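Local coordinates for single-stranded DNA-binding protein DdrB (Deinococcus radiodurans, PDB 4NOE), which binds single-stranded DNA and anneals complementary strands accurately as part of the DNA damage response, at a contact of chain A with DNA and the interface of chains A and B. Residues are numbered along the deposited sequence; one frame, centred on the assembly and turned at random. Chains: chain A/B, Single-stranded DNA-binding protein DdrB.

Contact 1: a contact of chain A with DNA. Residues chain A 89, 91, 108, 129. With nucleotides of chain C.
A:Arg89 and A:Leu91 on strand 84-91, A:Ser108 on strand 104-110 and A:Tyr129 on strand 128-131 all have extended backbones and present their side chains to DT2, DG3 and DC4 of the DNA. The base of the unpaired DT2 stacks on one face of the A:Tyr129 ring, with centroids 3.9 Å apart and planes 13° from parallel; DT2 N1 sits over the ring centre. Beside the stack, the A:Ser108 hydroxyl OG donates to the base carbonyl O2 of DT2 at 2.6 Å. That oxygen occurs in both pyrimidines, so this bond by itself would not tell thymine from cytosine. OG itself accepts from A:Arg89 NE at 2.7 Å; the A:Ser108 chi1 of 72° turns OG toward both partners. A:Arg89 NH2 also donates to the A:Ser108 carbonyl O at 2.9 Å, from above the carbonyl plane, and this side-on grip should restrain rotation of the guanidinium group. The far end of that group meets the DNA backbone: NH1 (3.3 Å) and NH2 (3.1 Å) both donate to the phosphate oxygen OP1 of DC4, which lies only 1° out of the guanidinium plane. NH1 also makes a longer salt bridge to DG3 OP1. On the sugar side of DT2, A:Arg89 CD packs 3.6 Å from C1', and the A:Leu91 methyl CD2 lies 3.7 Å from the ring oxygen O4'.

Contact 2: the interface of chains A and B. Residues chain A 12, 18, 20, 35, 40; chain B 6, 8, 28.
The methyl CD2 of B:Leu6 fits against two valines of strand 17-22 in chain A, 3.5 Å from A:Val20 CG2 and 3.7 Å from A:Val18 CG1. The B:Leu6 side chain lies alongside that of A:Val20, pointing the same way, but crosses A:Val18 at a slant. The two valines turn different branches to this one methyl, CG1 of A:Val18 being anti to its backbone N (chi1 167°). The other A:Val18 branch, CG2, faces B:Leu28 CD1 at 4.1 Å. B:Leu28, the first residue of helix 28-36, sends its second methyl, CD2, toward the benzo end of the A:Trp40 indole from the opposite direction, 3.8 Å from CH2. Its CG is anti to the backbone N (chi1 177°), the two methyls directed at chain A. Behind this apolar layer, the backbones pair as antiparallel strands: A:Val20 bridges B:Leu6 and A:Val18 bridges B:Ile8, so a sheet continues from one subunit into the next. The interface as a whole is not an exact two-fold, and the two copies present different surfaces to each other, as would be expected of a cyclic assembly, although this patch alone does not show one. Farther back in chain A, the indole is clamped on both faces. A:Thr12 CG2 lies over its centre, 3.6 Å from A:Trp40 CE2. On the opposite face, displaced toward the rim, A:Tyr35 CD1 of helix 28-37 lies 3.5 Å from A:Trp40 CE3.

Contact 3: a contact of chain A with DNA. Residues chain A 87, 89, 110, 129. With nucleotides of chain C.
OP1 of the DC4 phosphate collects positive charge from two arginines of strand 84-91: besides the forked grip of A:Arg89, A:Arg87 brings NH1 to 2.6 Å from it. In this DdrB-family single-stranded DNA-binding surface, that second approach is a salt bridge without a well-directed hydrogen bond, since its N-H groups are not aimed at the oxygen, and the A:Arg87 side chain is poorly ordered, so its exact position is doubtful. The root of A:Arg87 also packs on its neighbour: CB lies 3.6 Å from one face of the A:Arg89 guanidinium, toward the rim. Over the opposite face stands the CE1 edge of the A:Tyr129 ring, 4.0 Å above the centre, the ring steeply tilted and not stacked; the edge of the guanidinium is turned to the phosphates. A:Tyr129 CE1 also reaches past DG3 to the C5' methylene of DC4, 3.9 Å away. One phosphate farther on, the backbone amide N of A:Gly110, at the end of strand 104-110, donates to DG5 OP1 at 3.0 Å (138° at H). DG3, DC4 and DG5 are base-paired, and these polar contacts to DC4 and DG5 reach phosphate oxygens rather than bases. The A:Gly110 CA packs 3.9 Å from DG5 C5'.

Contact 1: a contact of chain A with DNA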
loop_
_atom_site.group_PDB
_atom_site.type_symbol
_atom_site.label_atom_id
_atom_site.label_comp_id
_atom_site.label_asym_id
_atom_site.label_seq_id
_atom_site.Cartn_x
_atom_site.Cartn_y
_atom_site.Cartn_z
ATOM N N ARG A 89 -16.143 18.498 -20.456
ATOM C CA ARG A 89 -15.941 19.474 -19.400
ATOM C C ARG A 89 -15.079 20.631 -19.908
ATOM O O ARG A 89 -14.001 20.419 -20.470
ATOM C CB ARG A 89 -15.302 18.794 -18.170
ATOM C CG ARG A 89 -16.043 17.485 -17.754
ATOM C CD ARG A 89 -15.349 16.708 -16.634
ATOM N NE ARG A 89 -15.846 15.330 -16.490
ATOM C CZ ARG A 89 -16.927 14.984 -15.785
ATOM N NH1 ARG A 89 -17.651 15.910 -15.161
ATOM N NH2 ARG A 89 -17.286 13.707 -15.700
ATOM N N LEU A 91 -12.643 23.401 -19.145
ATOM C CA LEU A 91 -11.717 23.857 -18.123
ATOM C C LEU A 91 -11.275 25.255 -18.546
ATOM O O LEU A 91 -10.535 25.422 -19.526
ATOM C CB LEU A 91 -10.529 22.894 -18.017
ATOM C CG LEU A 91 -10.928 21.412 -17.949
ATOM C CD1 LEU A 91 -9.714 20.490 -17.721
ATOM C CD2 LEU A 91 -11.991 21.192 -16.874
ATOM N N SER A 108 -14.097 13.085 -19.625
ATOM C CA SER A 108 -13.788 12.175 -18.521
ATOM C C SER A 108 -15.063 11.704 -17.830
ATOM O O SER A 108 -16.135 12.321 -17.961
ATOM C CB SER A 108 -12.899 12.871 -17.482
ATOM O OG SER A 108 -13.653 13.842 -16.769
ATOM N N TYR A 129 -11.486 10.522 -11.276
ATOM C CA TYR A 129 -11.901 10.583 -12.670
ATOM C C TYR A 129 -11.054 9.658 -13.548
ATOM O O TYR A 129 -9.921 9.318 -13.194
ATOM C CB TYR A 129 -11.791 12.011 -13.165
ATOM C CG TYR A 129 -12.747 12.953 -12.486
ATOM C CD1 TYR A 129 -14.021 13.160 -12.991
ATOM C CD2 TYR A 129 -12.380 13.626 -11.326
ATOM C CE1 TYR A 129 -14.895 14.020 -12.369
ATOM C CE2 TYR A 129 -13.246 14.476 -10.699
ATOM C CZ TYR A 129 -14.502 14.668 -11.223
ATOM O OH TYR A 129 -15.370 15.524 -10.591
ATOM P P DT C 2 -11.741 21.580 -11.053
ATOM O OP1 DT C 2 -12.366 22.850 -11.011
ATOM O OP2 DT C 2 -11.386 20.988 -9.824
ATOM O "O5'" DT C 2 -12.624 20.562 -11.883
ATOM C "C5'" DT C 2 -13.245 20.921 -13.123
ATOM C "C4'" DT C 2 -13.822 19.722 -13.840
ATOM O "O4'" DT C 2 -12.783 18.800 -14.223
ATOM C "C3'" DT C 2 -14.845 18.916 -13.045
ATOM O "O3'" DT C 2 -15.985 18.629 -13.838
ATOM C "C2'" DT C 2 -14.107 17.634 -12.713
ATOM C "C1'" DT C 2 -13.153 17.491 -13.878
ATOM N N1 DT C 2 -11.935 16.744 -13.572
ATOM C C2 DT C 2 -11.546 15.750 -14.428
ATOM O O2 DT C 2 -12.157 15.469 -15.430
ATOM N N3 DT C 2 -10.401 15.100 -14.065
ATOM C C4 DT C 2 -9.625 15.340 -12.955
ATOM O O4 DT C 2 -8.618 14.690 -12.769
ATOM C C5 DT C 2 -10.092 16.395 -12.098
ATOM C C7 DT C 2 -9.302 16.741 -10.879
ATOM C C6 DT C 2 -11.214 17.028 -12.439
ATOM P P DG C 3 -17.111 19.693 -14.082
ATOM O OP1 DG C 3 -17.803 19.347 -15.283
ATOM O OP2 DG C 3 -16.554 20.995 -13.925
ATOM O "O5'" DG C 3 -18.041 19.556 -12.809
ATOM C "C5'" DG C 3 -18.917 18.467 -12.606
ATOM C "C4'" DG C 3 -18.231 17.443 -11.745
ATOM O "O4'" DG C 3 -17.840 18.025 -10.492
ATOM C "C3'" DG C 3 -19.049 16.226 -11.364
ATOM O "O3'" DG C 3 -18.910 15.271 -12.400
ATOM C "C2'" DG C 3 -18.311 15.753 -10.137
ATOM C "C1'" DG C 3 -17.975 17.068 -9.465
ATOM N N9 DG C 3 -19.080 17.481 -8.630
ATOM C C8 DG C 3 -20.393 17.593 -9.015
ATOM N N7 DG C 3 -21.187 17.913 -8.035
ATOM C C5 DG C 3 -20.349 18.003 -6.934
ATOM C C6 DG C 3 -20.633 18.349 -5.600
ATOM O O6 DG C 3 -21.717 18.646 -5.101
ATOM N N1 DG C 3 -19.493 18.336 -4.815
ATOM C C2 DG C 3 -18.237 18.024 -5.255
ATOM N N2 DG C 3 -17.269 18.047 -4.332
ATOM N N3 DG C 3 -17.952 17.709 -6.503
ATOM C C4 DG C 3 -19.049 17.724 -7.284
ATOM P P DC C 4 -20.003 14.307 -12.693
ATOM O OP1 DC C 4 -19.809 13.775 -13.981
ATOM O OP2 DC C 4 -21.240 14.945 -12.344
ATOM O "O5'" DC C 4 -19.733 13.121 -11.690
ATOM C "C5'" DC C 4 -18.430 12.627 -11.427
ATOM C "C4'" DC C 4 -18.524 11.517 -10.416
ATOM O "O4'" DC C 4 -18.625 12.111 -9.115
ATOM C "C3'" DC C 4 -19.762 10.652 -10.589
ATOM O "O3'" DC C 4 -19.388 9.516 -11.358
ATOM C "C2'" DC C 4 -20.188 10.351 -9.165
ATOM C "C1'" DC C 4 -19.505 11.404 -8.292
ATOM N N1 DC C 4 -20.364 12.395 -7.633
ATOM C C2 DC C 4 -20.024 12.842 -6.356
ATOM O O2 DC C 4 -19.062 12.330 -5.781
ATOM N N3 DC C 4 -20.771 13.800 -5.771
ATOM C C4 DC C 4 -21.798 14.336 -6.427
ATOM N N4 DC C 4 -22.504 15.285 -5.813
ATOM C C5 DC C 4 -22.137 13.936 -7.748
ATOM C C6 DC C 4 -21.401 12.970 -8.307
#

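Contact 2: the interface of chains A and B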
loop_
_atom_site.group_PDB
_atom_site.type_symbol
_atom_site.label_atom_id
_atom_site.label_comp_id
_atom_site.label_asym_id
_atom_site.label_seq_id
_atom_site.Cartn_x
_atom_site.Cartn_y
_atom_site.Cartn_z
ATOM N N THR A 12 -11.695 -5.372 -31.418
ATOM C CA THR A 12 -13.040 -5.183 -31.960
ATOM C C THR A 12 -14.035 -4.822 -30.873
ATOM O O THR A 12 -13.677 -4.665 -29.694
ATOM C CB THR A 12 -13.562 -6.420 -32.722
ATOM O OG1 THR A 12 -13.864 -7.459 -31.788
ATOM C CG2 THR A 12 -12.527 -6.905 -33.746
ATOM N N VAL A 18 -7.635 -8.178 -33.720
ATOM C CA VAL A 18 -7.734 -8.398 -35.157
ATOM C C VAL A 18 -6.785 -7.474 -35.927
ATOM O O VAL A 18 -6.734 -6.263 -35.675
ATOM C CB VAL A 18 -9.182 -8.132 -35.616
ATOM C CG1 VAL A 18 -9.261 -8.033 -37.133
ATOM C CG2 VAL A 18 -10.102 -9.223 -35.088
ATOM N N VAL A 20 -5.599 -5.813 -39.575
ATOM C CA VAL A 20 -6.085 -5.422 -40.901
ATOM C C VAL A 20 -4.926 -4.970 -41.779
ATOM O O VAL A 20 -4.034 -4.247 -41.320
ATOM C CB VAL A 20 -7.101 -4.244 -40.798
ATOM C CG1 VAL A 20 -7.567 -3.794 -42.162
ATOM C CG2 VAL A 20 -8.293 -4.635 -39.950
ATOM N N TYR A 35 -13.358 1.278 -39.362
ATOM C CA TYR A 35 -13.537 0.311 -38.283
ATOM C C TYR A 35 -13.876 0.987 -36.953
ATOM O O TYR A 35 -14.550 0.403 -36.107
ATOM C CB TYR A 35 -12.314 -0.609 -38.167
ATOM C CG TYR A 35 -12.192 -1.574 -39.333
ATOM C CD1 TYR A 35 -12.997 -2.705 -39.409
ATOM C CD2 TYR A 35 -11.282 -1.346 -40.365
ATOM C CE1 TYR A 35 -12.902 -3.587 -40.489
ATOM C CE2 TYR A 35 -11.177 -2.221 -41.440
ATOM C CZ TYR A 35 -11.992 -3.334 -41.498
ATOM O OH TYR A 35 -11.880 -4.208 -42.563
ATOM N N TRP A 40 -14.461 -0.364 -33.135
ATOM C CA TRP A 40 -13.142 -0.964 -32.990
ATOM C C TRP A 40 -12.140 0.112 -32.559
ATOM O O TRP A 40 -12.227 1.265 -32.979
ATOM C CB TRP A 40 -12.665 -1.614 -34.290
ATOM C CG TRP A 40 -13.498 -2.760 -34.809
ATOM C CD1 TRP A 40 -14.800 -3.046 -34.498
ATOM C CD2 TRP A 40 -13.076 -3.775 -35.745
ATOM N NE1 TRP A 40 -15.218 -4.170 -35.197
ATOM C CE2 TRP A 40 -14.177 -4.639 -35.957
ATOM C CE3 TRP A 40 -11.877 -4.033 -36.421
ATOM C CZ2 TRP A 40 -14.116 -5.734 -36.828
ATOM C CZ3 TRP A 40 -11.807 -5.137 -37.278
ATOM C CH2 TRP A 40 -12.926 -5.969 -37.477
ATOM N N LEU B 6 -8.048 -10.695 -43.012
ATOM C CA LEU B 6 -7.832 -10.311 -41.623
ATOM C C LEU B 6 -7.072 -11.419 -40.901
ATOM O O LEU B 6 -7.003 -12.558 -41.368
ATOM C CB LEU B 6 -9.163 -10.101 -40.902
ATOM C CG LEU B 6 -10.156 -9.051 -41.377
ATOM C CD1 LEU B 6 -11.524 -9.457 -40.904
ATOM C CD2 LEU B 6 -9.806 -7.713 -40.805
ATOM N N ILE B 8 -6.786 -12.926 -36.821
ATOM C CA ILE B 8 -7.270 -12.828 -35.461
ATOM C C ILE B 8 -6.399 -13.673 -34.552
ATOM O O ILE B 8 -6.102 -14.842 -34.852
ATOM C CB ILE B 8 -8.769 -13.208 -35.347
ATOM C CG1 ILE B 8 -9.182 -13.280 -33.877
ATOM C CG2 ILE B 8 -9.070 -14.517 -36.073
ATOM C CD1 ILE B 8 -10.700 -13.301 -33.672
ATOM N N LEU B 28 -15.623 -13.151 -40.069
ATOM C CA LEU B 28 -14.922 -12.915 -38.792
ATOM C C LEU B 28 -15.642 -13.530 -37.594
ATOM O O LEU B 28 -15.050 -14.336 -36.870
ATOM C CB LEU B 28 -14.672 -11.428 -38.553
ATOM C CG LEU B 28 -14.023 -11.082 -37.213
ATOM C CD1 LEU B 28 -12.666 -11.787 -37.079
ATOM C CD2 LEU B 28 -13.867 -9.574 -37.032
#

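Contact 3: a contact of chain A with DNA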
loop_
_atom_site.group_PDB
_atom_site.type_symbol
_atom_site.label_atom_id
_atom_site.label_comp_id
_atom_site.label_asym_id
_atom_site.label_seq_id
_atom_site.Cartn_x
_atom_site.Cartn_y
_atom_site.Cartn_z
ATOM N N ARG A 87 -18.111 12.590 -20.213
ATOM C CA ARG A 87 -18.706 13.916 -20.197
ATOM C C ARG A 87 -17.731 14.963 -20.689
ATOM O O ARG A 87 -16.541 14.901 -20.389
ATOM C CB ARG A 87 -19.116 14.300 -18.775
ATOM C CG ARG A 87 -20.541 13.979 -18.437
ATOM C CD ARG A 87 -21.056 14.838 -17.298
ATOM N NE ARG A 87 -22.400 14.398 -16.955
ATOM C CZ ARG A 87 -22.661 13.426 -16.090
ATOM N NH1 ARG A 87 -21.666 12.814 -15.456
ATOM N NH2 ARG A 87 -23.913 13.070 -15.850
ATOM N N ARG A 89 -16.143 18.498 -20.456
ATOM C CA ARG A 89 -15.941 19.474 -19.400
ATOM C C ARG A 89 -15.079 20.631 -19.908
ATOM O O ARG A 89 -14.001 20.419 -20.470
ATOM C CB ARG A 89 -15.302 18.794 -18.170
ATOM C CG ARG A 89 -16.043 17.485 -17.754
ATOM C CD ARG A 89 -15.349 16.708 -16.634
ATOM N NE ARG A 89 -15.846 15.330 -16.490
ATOM C CZ ARG A 89 -16.927 14.984 -15.785
ATOM N NH1 ARG A 89 -17.651 15.910 -15.161
ATOM N NH2 ARG A 89 -17.286 13.707 -15.700
ATOM N N GLY A 110 -16.571 9.617 -14.050
ATOM C CA GLY A 110 -16.249 9.191 -12.697
ATOM C C GLY A 110 -15.725 7.770 -12.753
ATOM O O GLY A 110 -16.163 6.967 -13.587
ATOM N N TYR A 129 -11.486 10.522 -11.276
ATOM C CA TYR A 129 -11.901 10.583 -12.670
ATOM C C TYR A 129 -11.054 9.658 -13.548
ATOM O O TYR A 129 -9.921 9.318 -13.194
ATOM C CB TYR A 129 -11.791 12.011 -13.165
ATOM C CG TYR A 129 -12.747 12.953 -12.486
ATOM C CD1 TYR A 129 -14.021 13.160 -12.991
ATOM C CD2 TYR A 129 -12.380 13.626 -11.326
ATOM C CE1 TYR A 129 -14.895 14.020 -12.369
ATOM C CE2 TYR A 129 -13.246 14.476 -10.699
ATOM C CZ TYR A 129 -14.502 14.668 -11.223
ATOM O OH TYR A 129 -15.370 15.524 -10.591
ATOM P P DT C 2 -11.741 21.580 -11.053
ATOM O OP1 DT C 2 -12.366 22.850 -11.011
ATOM O OP2 DT C 2 -11.386 20.988 -9.824
ATOM O "O5'" DT C 2 -12.624 20.562 -11.883
ATOM C "C5'" DT C 2 -13.245 20.921 -13.123
ATOM C "C4'" DT C 2 -13.822 19.722 -13.840
ATOM O "O4'" DT C 2 -12.783 18.800 -14.223
ATOM C "C3'" DT C 2 -14.845 18.916 -13.045
ATOM O "O3'" DT C 2 -15.985 18.629 -13.838
ATOM C "C2'" DT C 2 -14.107 17.634 -12.713
ATOM C "C1'" DT C 2 -13.153 17.491 -13.878
ATOM N N1 DT C 2 -11.935 16.744 -13.572
ATOM C C2 DT C 2 -11.546 15.750 -14.428
ATOM O O2 DT C 2 -12.157 15.469 -15.430
ATOM N N3 DT C 2 -10.401 15.100 -14.065
ATOM C C4 DT C 2 -9.625 15.340 -12.955
ATOM O O4 DT C 2 -8.618 14.690 -12.769
ATOM C C5 DT C 2 -10.092 16.395 -12.098
ATOM C C7 DT C 2 -9.302 16.741 -10.879
ATOM C C6 DT C 2 -11.214 17.028 -12.439
ATOM P P DG C 3 -17.111 19.693 -14.082
ATOM O OP1 DG C 3 -17.803 19.347 -15.283
ATOM O OP2 DG C 3 -16.554 20.995 -13.925
ATOM O "O5'" DG C 3 -18.041 19.556 -12.809
ATOM C "C5'" DG C 3 -18.917 18.467 -12.606
ATOM C "C4'" DG C 3 -18.231 17.443 -11.745
ATOM O "O4'" DG C 3 -17.840 18.025 -10.492
ATOM C "C3'" DG C 3 -19.049 16.226 -11.364
ATOM O "O3'" DG C 3 -18.910 15.271 -12.400
ATOM C "C2'" DG C 3 -18.311 15.753 -10.137
ATOM C "C1'" DG C 3 -17.975 17.068 -9.465
ATOM N N9 DG C 3 -19.080 17.481 -8.630
ATOM C C8 DG C 3 -20.393 17.593 -9.015
ATOM N N7 DG C 3 -21.187 17.913 -8.035
ATOM C C5 DG C 3 -20.349 18.003 -6.934
ATOM C C6 DG C 3 -20.633 18.349 -5.600
ATOM O O6 DG C 3 -21.717 18.646 -5.101
ATOM N N1 DG C 3 -19.493 18.336 -4.815
ATOM C C2 DG C 3 -18.237 18.024 -5.255
ATOM N N2 DG C 3 -17.269 18.047 -4.332
ATOM N N3 DG C 3 -17.952 17.709 -6.503
ATOM C C4 DG C 3 -19.049 17.724 -7.284
ATOM P P DC C 4 -20.003 14.307 -12.693
ATOM O OP1 DC C 4 -19.809 13.775 -13.981
ATOM O OP2 DC C 4 -21.240 14.945 -12.344
ATOM O "O5'" DC C 4 -19.733 13.121 -11.690
ATOM C "C5'" DC C 4 -18.430 12.627 -11.427
ATOM C "C4'" DC C 4 -18.524 11.517 -10.416
ATOM O "O4'" DC C 4 -18.625 12.111 -9.115
ATOM C "C3'" DC C 4 -19.762 10.652 -10.589
ATOM O "O3'" DC C 4 -19.388 9.516 -11.358
ATOM C "C2'" DC C 4 -20.188 10.351 -9.165
ATOM C "C1'" DC C 4 -19.505 11.404 -8.292
ATOM N N1 DC C 4 -20.364 12.395 -7.633
ATOM C C2 DC C 4 -20.024 12.842 -6.356
ATOM O O2 DC C 4 -19.062 12.330 -5.781
ATOM N N3 DC C 4 -20.771 13.800 -5.771
ATOM C C4 DC C 4 -21.798 14.336 -6.427
ATOM N N4 DC C 4 -22.504 15.285 -5.813
ATOM C C5 DC C 4 -22.137 13.936 -7.748
ATOM C C6 DC C 4 -21.401 12.970 -8.307
ATOM P P DG C 5 -20.278 8.981 -12.538
ATOM O OP1 DG C 5 -19.544 9.031 -13.785
ATOM O OP2 DG C 5 -21.555 9.574 -12.450
ATOM O "O5'" DG C 5 -20.353 7.447 -12.220
ATOM C "C5'" DG C 5 -19.192 6.821 -11.724
ATOM C "C4'" DG C 5 -19.581 5.542 -11.032
ATOM O "O4'" DG C 5 -20.216 5.843 -9.783
ATOM C "C3'" DG C 5 -20.571 4.699 -11.822
ATOM O "O3'" DG C 5 -20.249 3.370 -11.517
ATOM C "C2'" DG C 5 -21.911 5.082 -11.245
ATOM C "C1'" DG C 5 -21.592 5.508 -9.826
ATOM N N9 DG C 5 -22.350 6.685 -9.432
ATOM C C8 DG C 5 -23.219 7.404 -10.213
ATOM N N7 DG C 5 -23.764 8.405 -9.584
ATOM C C5 DG C 5 -23.219 8.345 -8.313
ATOM C C6 DG C 5 -23.429 9.171 -7.189
ATOM O O6 DG C 5 -24.161 10.155 -7.087
ATOM N N1 DG C 5 -22.693 8.739 -6.095
ATOM C C2 DG C 5 -21.849 7.658 -6.089
ATOM N N2 DG C 5 -21.206 7.412 -4.944
ATOM N N3 DG C 5 -21.652 6.876 -7.129
ATOM C C4 DG C 5 -22.350 7.284 -8.203
#

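Contact 1 and contact 3 are neighbouring stretches of one DNA track, their C-alpha centres about 4 Å apart; they share A:Arg89 and A:Tyr129 and draw on the same three strands, 84-91, 104-110 and 128-131. Contact 1 takes up an unpaired base, and contact 3 follows the backbone into paired nucleotides, a combination that fits a protein that holds strands while they anneal. Contact 2 lies about 31 Å from contact 1 and 29 Å from contact 3, on other elements of chain A. This patch of the subunit interface is therefore distant from the DNA contacts given, and assembly could repeat the DNA track from copy to copy.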